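Local atomic coordinates of beta-lactamase (Escherichia coli, PDB entry 6PQ9), a protein that probably hydrolyses the ring of beta-lactam antibiotics to substituted beta-amino acids, as an extended-spectrum enzyme of the class A beta-lactamase family. Residues Leu119-Ser122 with Glu123-Ala127. The protein carries 1 engineered substitution. Residues are numbered along the deposited sequence; the frame is centred on the assembly and turned at random.
Sequences LSIS and EILKA
L119 lays its CB against the CG1-CD1 branch of I124, CB to CG1 measuring 3.9 Å, where the last strand residues turn into the helix. The same leucine brushes the carboxylate of E123 obliquely through a methyl group, its CD2 standing 3.7 Å from OE1. S120 supplies the N-cap. Its OG, turned between backbone N and carbonyl carbon (chi1 77°), faces the first turn and accepts from E123 N at 3.0 Å with an N-H...O angle of 157°, so the hydroxyl satisfies an amide that has no preceding helical carbonyl to use. The reciprocal link runs through water: E123, with CG anti to its own N (chi1 -177°) and an extended chain, brings OE1 back beside the strand end, where a water accepts from S120 N at 2.9 Å and donates to OE1 at 2.7 Å. The other carboxylate oxygen, OE2, is hydrogen-bonded to Y112, a second restraint on the glutamate's rotation. Regular helical bonding starts at once, I124 N reaching S120 O at 3.1 Å and L125 N reaching I121 O at 2.7 Å; K126 N continues the series to S122 O. On another face of the turn, I121 and L125 lie side by side and point the same way, CG2 to CD1 4.0 Å, and both pack against helices 70-85 and 134-144. K126 instead directs its amine to S130. The pair resembles a capping box in its Ser-x-x-Glu spacing but lacks the direct return bond, which the water bridge replaces; this serine N-cap opens helix 121-130 of the helical domain of the class A beta-lactamase fold, which leads toward the SDN motif containing D133.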
loop_
_atom_site.group_PDB
_atom_site.type_symbol
_atom_site.label_atom_id
_atom_site.label_comp_id
_atom_site.label_asym_id
_atom_site.label_seq_id
_atom_site.Cartn_x
_atom_site.Cartn_y
_atom_site.Cartn_z
ATOM N N LEU A 119 -11.312 19.775 -9.075
ATOM C CA LEU A 119 -10.333 19.451 -8.044
ATOM C C LEU A 119 -8.974 19.228 -8.678
ATOM O O LEU A 119 -8.859 18.581 -9.730
ATOM C CB LEU A 119 -10.733 18.208 -7.249
ATOM C CG LEU A 119 -12.104 18.253 -6.574
ATOM C CD1 LEU A 119 -12.431 16.903 -5.947
ATOM C CD2 LEU A 119 -12.114 19.359 -5.541
ATOM N N SER A 120 -7.947 19.768 -8.042
ATOM C CA SER A 120 -6.605 19.555 -8.543
ATOM C C SER A 120 -6.206 18.098 -8.347
ATOM O O SER A 120 -6.642 17.424 -7.406
ATOM C CB SER A 120 -5.621 20.482 -7.835
ATOM O OG SER A 120 -5.322 20.013 -6.533
ATOM N N ILE A 121 -5.375 17.603 -9.259
ATOM C CA ILE A 121 -4.876 16.239 -9.120
ATOM C C ILE A 121 -4.149 16.081 -7.786
ATOM O O ILE A 121 -4.266 15.050 -7.106
ATOM C CB ILE A 121 -3.996 15.897 -10.332
ATOM C CG1 ILE A 121 -4.883 15.928 -11.593
ATOM C CG2 ILE A 121 -3.316 14.544 -10.141
ATOM C CD1 ILE A 121 -4.128 15.910 -12.915
ATOM N N SER A 122 -3.432 17.128 -7.373
ATOM C CA SER A 122 -2.806 17.178 -6.059
ATOM C C SER A 122 -3.791 16.823 -4.942
ATOM O O SER A 122 -3.519 15.945 -4.112
ATOM C CB SER A 122 -2.221 18.571 -5.846
ATOM O OG SER A 122 -1.366 18.600 -4.723
ATOM N N GLU A 123 -4.953 17.485 -4.913
ATOM C CA GLU A 123 -5.897 17.233 -3.830
ATOM C C GLU A 123 -6.502 15.828 -3.920
ATOM O O GLU A 123 -6.726 15.179 -2.889
ATOM C CB GLU A 123 -6.999 18.295 -3.812
ATOM C CG GLU A 123 -7.971 18.097 -2.635
ATOM C CD GLU A 123 -9.183 19.022 -2.667
ATOM O OE1 GLU A 123 -9.146 20.049 -3.374
ATOM O OE2 GLU A 123 -10.170 18.726 -1.957
ATOM N N ILE A 124 -6.773 15.340 -5.134
ATOM C CA ILE A 124 -7.299 13.984 -5.285
ATOM C C ILE A 124 -6.253 12.950 -4.875
ATOM O O ILE A 124 -6.581 11.929 -4.258
ATOM C CB ILE A 124 -7.780 13.749 -6.729
ATOM C CG1 ILE A 124 -8.801 14.815 -7.140
ATOM C CG2 ILE A 124 -8.369 12.347 -6.871
ATOM C CD1 ILE A 124 -8.920 15.005 -8.633
ATOM N N LEU A 125 -4.984 13.193 -5.220
ATOM C CA LEU A 125 -3.912 12.275 -4.850
ATOM C C LEU A 125 -3.703 12.238 -3.343
ATOM O O LEU A 125 -3.457 11.173 -2.769
ATOM C CB LEU A 125 -2.613 12.694 -5.533
ATOM C CG LEU A 125 -2.261 12.032 -6.856
ATOM C CD1 LEU A 125 -1.013 12.702 -7.388
ATOM C CD2 LEU A 125 -2.061 10.541 -6.641
ATOM N N LYS A 126 -3.732 13.404 -2.702
ATOM C CA LYS A 126 -3.580 13.461 -1.257
ATOM C C LYS A 126 -4.672 12.642 -0.566
ATOM O O LYS A 126 -4.384 11.799 0.294
ATOM C CB LYS A 126 -3.589 14.926 -0.813
ATOM C CG LYS A 126 -3.695 15.146 0.686
ATOM C CD LYS A 126 -2.391 14.810 1.401
ATOM C CE LYS A 126 -2.428 15.282 2.843
ATOM N NZ LYS A 126 -1.454 14.540 3.699
ATOM N N ALA A 127 -5.933 12.847 -0.964
ATOM C CA ALA A 127 -7.033 12.066 -0.397
ATOM C C ALA A 127 -6.838 10.568 -0.618
ATOM O O ALA A 127 -7.110 9.755 0.275
ATOM C CB ALA A 127 -8.365 12.504 -1.013
HETATM O O HOH W 1 -8.321 21.360 -5.630
#